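Gene product PA4716 (PDB 1U0K) is of unknown function but belongs to the PhzF family and probably acts as an isomerase or epimerase. Local coordinates at residues Q124-P133 and P157-L167; V197-R205 and V228-A238. One frame throughout, in Å; residues are numbered along the deposited sequence.

Contact 1. Residues Q124-P133 and P157-L167; sequences QGRAEFGATP and PRVVSTGLPYL
Phe129 lays its ring over Val160, whose CG1 stands 4.2 Å from the ring centroid and 11° off the ring normal, a CH-pi contact, while CG2 of the same valine also touches CD2 and CE2. The two residues are a non-hydrogen-bonded antiparallel pair, with side chains side by side on one face of the sheet. Next to them Glu128 and Ser161 form the hydrogen-bonded pair: Glu128 N gives a nearly straight bond to Ser161 O (2.8 Å), whereas the return bond from Ser161 N to Glu128 O is more bent. The pairing runs on past the short strand, as Gly130 N bonds Val159 O and Val159 N bonds Ala131 O. Arg158 crosses Phe129 at about a right angle; the bend at chi3 (82°) brings its guanidinium to Gly130, where NH2 donates to Gly130 O (2.8 Å) in the carbonyl plane, on a lone pair, with Phe129 CB over one guanidinium face. At one end Thr162 OG1 donates to Gln124 OE1 (2.8 Å) from well above the amide plane; at the other, Pro133 CG meets Pro157 CB, and a water donates to the carbonyls of both prolines. Ser161 OG accepts from Gly163 N in an ST turn that starts the reversal between strands 158-161 and 166-170. Antiparallel pairing joins strand 117-129 to strand 158-161, and Ala127, Phe129, Val160 and Thr162 pack against helix 222-234, consistent with the strand-wrapped helix of the diaminopimelate-epimerase-like fold of PhzF proteins; helix 186-192 meets Ala131, Pro133, Val159 and Leu167, and strand 267-282 borders Gln124 and Thr162.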
# COMPACT_ATOMS: atom_id res chain seq x y z
N GLN A 124 3.58 -3.41 27.14
CA GLN A 124 2.48 -2.51 26.83
C GLN A 124 1.73 -1.99 28.06
O GLN A 124 0.81 -1.18 27.94
CB GLN A 124 1.50 -3.19 25.88
CG GLN A 124 2.14 -3.59 24.55
CD GLN A 124 1.12 -3.86 23.46
OE1 GLN A 124 -0.07 -4.00 23.72
NE2 GLN A 124 1.60 -3.94 22.23
N GLY A 125 2.13 -2.45 29.25
CA GLY A 125 1.45 -2.08 30.47
C GLY A 125 0.15 -2.85 30.62
O GLY A 125 -0.10 -3.79 29.87
N ARG A 126 -0.67 -2.47 31.58
CA ARG A 126 -1.93 -3.19 31.78
C ARG A 126 -2.99 -2.65 30.85
O ARG A 126 -3.05 -1.46 30.56
CB ARG A 126 -2.39 -3.15 33.23
CG ARG A 126 -2.75 -1.81 33.81
CD ARG A 126 -3.00 -1.89 35.31
NE ARG A 126 -1.87 -2.50 36.04
CZ ARG A 126 -0.72 -1.88 36.34
NH1 ARG A 126 -0.50 -0.62 35.98
NH2 ARG A 126 0.23 -2.55 36.99
N ALA A 127 -3.82 -3.56 30.36
CA ALA A 127 -4.89 -3.21 29.45
C ALA A 127 -6.01 -2.53 30.22
O ALA A 127 -6.28 -2.89 31.37
CB ALA A 127 -5.40 -4.44 28.75
N GLU A 128 -6.63 -1.54 29.59
CA GLU A 128 -7.79 -0.86 30.14
C GLU A 128 -9.04 -1.40 29.46
O GLU A 128 -9.15 -1.37 28.23
CB GLU A 128 -7.67 0.64 29.91
CG GLU A 128 -8.56 1.47 30.82
CD GLU A 128 -8.55 2.95 30.48
OE1 GLU A 128 -7.45 3.51 30.25
OE2 GLU A 128 -9.64 3.55 30.45
N PHE A 129 -9.96 -1.92 30.27
CA PHE A 129 -11.22 -2.47 29.79
C PHE A 129 -12.30 -1.40 29.84
O PHE A 129 -12.56 -0.83 30.90
CB PHE A 129 -11.63 -3.69 30.63
CG PHE A 129 -10.79 -4.90 30.36
CD1 PHE A 129 -9.50 -4.98 30.88
CD2 PHE A 129 -11.26 -5.93 29.57
CE1 PHE A 129 -8.71 -6.08 30.63
CE2 PHE A 129 -10.48 -7.03 29.31
CZ PHE A 129 -9.20 -7.10 29.84
N GLY A 130 -12.90 -1.12 28.70
CA GLY A 130 -13.81 -0.00 28.55
C GLY A 130 -15.24 -0.45 28.34
O GLY A 130 -15.73 -1.34 29.04
N ALA A 131 -15.90 0.17 27.37
CA ALA A 131 -17.33 -0.02 27.16
C ALA A 131 -17.67 -1.46 26.83
O ALA A 131 -16.86 -2.20 26.28
CB ALA A 131 -17.83 0.91 26.06
N THR A 132 -18.89 -1.83 27.19
CA THR A 132 -19.49 -3.09 26.81
C THR A 132 -20.72 -2.74 25.97
O THR A 132 -21.66 -2.15 26.50
CB THR A 132 -19.93 -3.85 28.08
OG1 THR A 132 -18.78 -4.12 28.90
CG2 THR A 132 -20.47 -5.22 27.75
N PRO A 133 -20.73 -3.07 24.68
CA PRO A 133 -21.92 -2.79 23.87
C PRO A 133 -23.12 -3.59 24.34
O PRO A 133 -22.96 -4.74 24.78
CB PRO A 133 -21.50 -3.21 22.46
CG PRO A 133 -20.34 -4.09 22.62
CD PRO A 133 -19.66 -3.69 23.88
N PRO A 157 -18.42 -8.91 23.67
CA PRO A 157 -17.65 -7.88 22.97
C PRO A 157 -17.30 -6.79 23.96
O PRO A 157 -18.13 -6.41 24.80
CB PRO A 157 -18.63 -7.39 21.90
CG PRO A 157 -19.49 -8.57 21.64
CD PRO A 157 -19.70 -9.18 23.00
N ARG A 158 -16.06 -6.33 23.93
CA ARG A 158 -15.63 -5.25 24.78
C ARG A 158 -14.54 -4.43 24.15
O ARG A 158 -13.78 -4.92 23.35
CB ARG A 158 -15.14 -5.78 26.12
CG ARG A 158 -16.29 -5.99 27.06
CD ARG A 158 -15.90 -6.02 28.45
NE ARG A 158 -15.75 -4.71 29.05
CZ ARG A 158 -15.29 -4.57 30.28
NH1 ARG A 158 -14.95 -5.65 30.97
NH2 ARG A 158 -15.17 -3.38 30.83
N VAL A 159 -14.50 -3.16 24.54
CA VAL A 159 -13.44 -2.27 24.11
C VAL A 159 -12.28 -2.50 25.07
O VAL A 159 -12.44 -2.39 26.28
CB VAL A 159 -13.90 -0.81 24.15
CG1 VAL A 159 -12.75 0.13 23.72
CG2 VAL A 159 -15.11 -0.63 23.24
N VAL A 160 -11.12 -2.85 24.53
CA VAL A 160 -9.93 -3.11 25.32
C VAL A 160 -8.77 -2.36 24.67
O VAL A 160 -8.68 -2.30 23.44
CB VAL A 160 -9.61 -4.61 25.42
CG1 VAL A 160 -8.47 -4.86 26.39
CG2 VAL A 160 -10.86 -5.41 25.87
N SER A 161 -7.88 -1.80 25.50
CA SER A 161 -6.87 -0.86 25.01
C SER A 161 -5.57 -0.93 25.82
O SER A 161 -5.59 -1.01 27.04
CB SER A 161 -7.42 0.56 25.11
OG SER A 161 -6.55 1.49 24.47
N THR A 162 -4.45 -0.90 25.11
CA THR A 162 -3.15 -0.60 25.71
C THR A 162 -2.61 0.71 25.12
O THR A 162 -1.41 0.96 25.15
CB THR A 162 -2.16 -1.74 25.48
OG1 THR A 162 -2.10 -2.06 24.08
CG2 THR A 162 -2.61 -3.02 26.14
N GLY A 163 -3.52 1.55 24.62
CA GLY A 163 -3.19 2.80 23.94
C GLY A 163 -4.24 3.14 22.91
O GLY A 163 -4.97 4.16 23.01
N LEU A 164 -4.36 2.25 21.92
CA LEU A 164 -5.31 2.39 20.84
C LEU A 164 -6.48 1.43 21.11
O LEU A 164 -6.30 0.22 21.05
CB LEU A 164 -4.63 2.04 19.51
CG LEU A 164 -5.44 2.17 18.22
CD1 LEU A 164 -5.94 3.59 17.99
CD2 LEU A 164 -4.59 1.70 17.05
N PRO A 165 -7.66 1.96 21.44
CA PRO A 165 -8.80 1.11 21.81
C PRO A 165 -9.43 0.34 20.65
O PRO A 165 -9.84 0.94 19.65
CB PRO A 165 -9.80 2.10 22.41
CG PRO A 165 -9.47 3.42 21.78
CD PRO A 165 -8.01 3.39 21.48
N TYR A 166 -9.51 -0.98 20.80
CA TYR A 166 -10.20 -1.84 19.85
C TYR A 166 -11.48 -2.36 20.47
O TYR A 166 -11.50 -2.71 21.63
CB TYR A 166 -9.34 -3.05 19.51
CG TYR A 166 -8.15 -2.71 18.65
CD1 TYR A 166 -6.97 -2.25 19.22
CD2 TYR A 166 -8.21 -2.84 17.27
CE1 TYR A 166 -5.86 -1.94 18.44
CE2 TYR A 166 -7.11 -2.53 16.47
CZ TYR A 166 -5.94 -2.08 17.07
OH TYR A 166 -4.85 -1.76 16.29
N LEU A 167 -12.55 -2.38 19.70
CA LEU A 167 -13.71 -3.20 20.04
C LEU A 167 -13.35 -4.62 19.63
O LEU A 167 -13.21 -4.91 18.46
CB LEU A 167 -14.94 -2.73 19.26
CG LEU A 167 -16.37 -2.99 19.76
CD1 LEU A 167 -17.30 -3.33 18.59
CD2 LEU A 167 -16.46 -4.03 20.88
O HOH W 1 -21.11 -6.84 25.14

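Contact 2. Residues V197-R205 and V228-A238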
# COMPACT_ATOMS: atom_id res chain seq x y z
N VAL A 197 -12.27 -2.06 15.00
CA VAL A 197 -12.82 -3.37 15.34
C VAL A 197 -11.75 -4.44 15.06
O VAL A 197 -11.08 -4.41 14.02
CB VAL A 197 -14.06 -3.71 14.48
CG1 VAL A 197 -14.52 -5.15 14.74
CG2 VAL A 197 -15.20 -2.76 14.76
N TYR A 198 -11.62 -5.38 16.00
CA TYR A 198 -10.77 -6.55 15.83
C TYR A 198 -11.65 -7.80 15.99
O TYR A 198 -12.16 -8.07 17.08
CB TYR A 198 -9.63 -6.54 16.86
CG TYR A 198 -8.52 -7.52 16.58
CD1 TYR A 198 -7.43 -7.16 15.80
CD2 TYR A 198 -8.55 -8.81 17.09
CE1 TYR A 198 -6.40 -8.05 15.53
CE2 TYR A 198 -7.52 -9.72 16.84
CZ TYR A 198 -6.45 -9.34 16.05
OH TYR A 198 -5.44 -10.25 15.79
N LEU A 199 -11.84 -8.53 14.90
CA LEU A 199 -12.60 -9.79 14.94
C LEU A 199 -11.73 -10.88 15.56
O LEU A 199 -10.57 -11.03 15.18
CB LEU A 199 -13.03 -10.22 13.55
CG LEU A 199 -13.84 -9.23 12.71
CD1 LEU A 199 -14.28 -9.87 11.41
CD2 LEU A 199 -15.03 -8.70 13.48
N LEU A 200 -12.30 -11.64 16.49
CA LEU A 200 -11.53 -12.55 17.32
C LEU A 200 -12.19 -13.92 17.46
O LEU A 200 -13.28 -14.02 17.99
CB LEU A 200 -11.34 -11.95 18.71
CG LEU A 200 -10.51 -12.74 19.73
CD1 LEU A 200 -9.09 -12.92 19.24
CD2 LEU A 200 -10.52 -12.02 21.07
N ASP A 201 -11.51 -14.95 16.97
CA ASP A 201 -11.81 -16.34 17.32
C ASP A 201 -11.04 -16.68 18.60
O ASP A 201 -9.84 -16.90 18.56
CB ASP A 201 -11.42 -17.25 16.16
CG ASP A 201 -11.44 -18.73 16.52
OD1 ASP A 201 -12.10 -19.09 17.51
OD2 ASP A 201 -10.83 -19.58 15.86
N VAL A 202 -11.73 -16.72 19.74
CA VAL A 202 -11.07 -16.88 21.04
C VAL A 202 -10.50 -18.28 21.24
O VAL A 202 -9.52 -18.45 21.98
CB VAL A 202 -11.99 -16.53 22.23
CG1 VAL A 202 -12.56 -15.12 22.08
CG2 VAL A 202 -13.11 -17.55 22.42
N ASP A 203 -11.10 -19.28 20.61
CA ASP A 203 -10.65 -20.67 20.77
C ASP A 203 -9.40 -20.92 19.95
O ASP A 203 -8.42 -21.50 20.46
CB ASP A 203 -11.75 -21.65 20.33
CG ASP A 203 -12.99 -21.58 21.21
OD1 ASP A 203 -12.87 -21.25 22.41
OD2 ASP A 203 -14.13 -21.84 20.77
N GLY A 204 -9.44 -20.51 18.69
CA GLY A 204 -8.30 -20.60 17.79
C GLY A 204 -7.26 -19.51 17.99
O GLY A 204 -6.19 -19.58 17.39
N ARG A 205 -7.56 -18.53 18.85
CA ARG A 205 -6.67 -17.39 19.12
C ARG A 205 -6.17 -16.77 17.83
O ARG A 205 -4.97 -16.58 17.63
CB ARG A 205 -5.51 -17.83 20.01
CG ARG A 205 -5.96 -18.31 21.36
CD ARG A 205 -4.86 -18.85 22.22
NE ARG A 205 -5.35 -19.29 23.52
CZ ARG A 205 -4.61 -19.95 24.40
NH1 ARG A 205 -3.34 -20.24 24.14
NH2 ARG A 205 -5.14 -20.33 25.56
N VAL A 228 -5.99 -8.14 23.12
CA VAL A 228 -6.51 -9.49 22.91
C VAL A 228 -6.00 -10.42 24.00
O VAL A 228 -6.78 -11.18 24.58
CB VAL A 228 -6.15 -10.05 21.50
CG1 VAL A 228 -6.36 -11.56 21.42
CG2 VAL A 228 -6.98 -9.36 20.42
N ALA A 229 -4.70 -10.36 24.28
CA ALA A 229 -4.09 -11.20 25.30
C ALA A 229 -4.72 -10.94 26.66
O ALA A 229 -5.02 -11.88 27.38
CB ALA A 229 -2.59 -10.96 25.38
N ALA A 230 -4.93 -9.66 26.98
CA ALA A 230 -5.50 -9.26 28.27
C ALA A 230 -6.94 -9.73 28.38
O ALA A 230 -7.39 -10.11 29.47
CB ALA A 230 -5.42 -7.76 28.46
N TYR A 231 -7.66 -9.70 27.26
CA TYR A 231 -9.05 -10.15 27.20
C TYR A 231 -9.16 -11.64 27.46
O TYR A 231 -9.96 -12.07 28.29
CB TYR A 231 -9.65 -9.84 25.82
CG TYR A 231 -11.09 -10.29 25.64
CD1 TYR A 231 -12.14 -9.42 25.86
CD2 TYR A 231 -11.38 -11.59 25.25
CE1 TYR A 231 -13.46 -9.83 25.71
CE2 TYR A 231 -12.70 -12.01 25.09
CZ TYR A 231 -13.72 -11.13 25.33
OH TYR A 231 -15.03 -11.56 25.16
N LEU A 232 -8.36 -12.42 26.75
CA LEU A 232 -8.37 -13.87 26.89
C LEU A 232 -8.06 -14.28 28.33
O LEU A 232 -8.71 -15.15 28.88
CB LEU A 232 -7.40 -14.54 25.90
CG LEU A 232 -7.77 -14.40 24.42
CD1 LEU A 232 -6.62 -14.84 23.53
CD2 LEU A 232 -9.02 -15.20 24.08
N VAL A 233 -7.10 -13.61 28.95
CA VAL A 233 -6.72 -13.91 30.33
C VAL A 233 -7.81 -13.46 31.33
O VAL A 233 -8.08 -14.15 32.31
CB VAL A 233 -5.34 -13.28 30.64
CG1 VAL A 233 -5.04 -13.28 32.13
CG2 VAL A 233 -4.26 -14.05 29.90
N GLU A 234 -8.43 -12.31 31.06
CA GLU A 234 -9.47 -11.75 31.92
C GLU A 234 -10.70 -12.67 31.98
O GLU A 234 -11.32 -12.82 33.04
CB GLU A 234 -9.87 -10.35 31.42
CG GLU A 234 -11.07 -9.71 32.10
CD GLU A 234 -10.88 -9.54 33.60
OE1 GLU A 234 -9.90 -8.88 34.00
OE2 GLU A 234 -11.73 -10.05 34.36
N TYR A 235 -11.03 -13.29 30.86
CA TYR A 235 -12.23 -14.12 30.75
C TYR A 235 -11.91 -15.62 30.86
O TYR A 235 -12.72 -16.47 30.50
CB TYR A 235 -13.00 -13.78 29.46
CG TYR A 235 -13.64 -12.41 29.56
CD1 TYR A 235 -13.03 -11.28 29.01
CD2 TYR A 235 -14.84 -12.23 30.25
CE1 TYR A 235 -13.60 -10.03 29.13
CE2 TYR A 235 -15.42 -10.98 30.38
CZ TYR A 235 -14.80 -9.88 29.82
OH TYR A 235 -15.37 -8.64 29.94
N GLY A 236 -10.72 -15.92 31.39
CA GLY A 236 -10.34 -17.28 31.72
C GLY A 236 -10.11 -18.19 30.53
O GLY A 236 -10.24 -19.41 30.64
N LEU A 237 -9.80 -17.60 29.38
CA LEU A 237 -9.60 -18.33 28.14
C LEU A 237 -8.12 -18.56 27.84
O LEU A 237 -7.79 -19.30 26.92
CB LEU A 237 -10.26 -17.57 26.99
CG LEU A 237 -11.79 -17.46 27.09
CD1 LEU A 237 -12.29 -16.25 26.31
CD2 LEU A 237 -12.45 -18.73 26.59
N ALA A 238 -7.25 -17.91 28.60
CA ALA A 238 -5.81 -18.18 28.58
C ALA A 238 -5.21 -17.98 29.97
O ALA A 238 -5.73 -17.21 30.79
CB ALA A 238 -5.12 -17.28 27.55
O HOH W 2 -8.22 -19.40 23.86
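Val228, Arg205 and Val202 anchor a helix packed inside surrounding strands, probably as in the diaminopimelate-epimerase-like fold of PhzF proteins: helix 222-234, ended by a Schellman motif with Gly236 as its C-prime residue, lies against strand 196-201 and the turn that follows it. The axes of strand 197-201 and helix 228-234 approach to 11.3 Å, their N-to-C directions 42° apart. Val228 splits its branches: CG1, anti to the backbone N (chi1 165°), meets Leu200 CD1 tip to tip at 3.7 Å, while CG2 touches CE2 of the Tyr198 ring at 3.6 Å. The Tyr198 hydroxyl bonds Gln248. One turn further along, Leu232 reaches across Val202, its CD2 lying 3.7 Å from Val202 CB, and Leu237 CD1 meets the same CB from beyond the helix end. Val202 CG1 also approaches the Tyr231 ring, which carries Tyr235 over one face. Arg205, extended from CG to NE, passes Leu232 CD1 with its CG and has Ala238 CB over one face of its guanidinium. A water accepts from Arg205 NE and donates to Leu237 O. Arg205 NH2 donates to Leu237 O at 3.2 Å, in the carbonyl plane and on a lone pair, with an N-H...O angle of 157°.

Contacts 1 and 2 follow one another along the chain, and their centres are 12 Å apart. Strands 166-170 and 196-201 run side by side and parallel, joined by a probable hydrogen bond from Tyr198 N to Leu167 O (3.0 Å). Helix 222-234 provides the second connection: the methyls Ala230 CB and Ala127 CB are pressed tightly together, at 3.3 Å, and Ala230 O lies 3.5 Å from Phe129 CZ. Just past the helix, Tyr235 OH and Arg158 NH1 probably hydrogen-bond at 3.2 Å. Glu48, the predicted active-site residue, belongs to neither contact. The side chain of Gln124 is about 10 Å from that of Glu48. The side chain of Tyr198 is about 11 Å from that of Glu48.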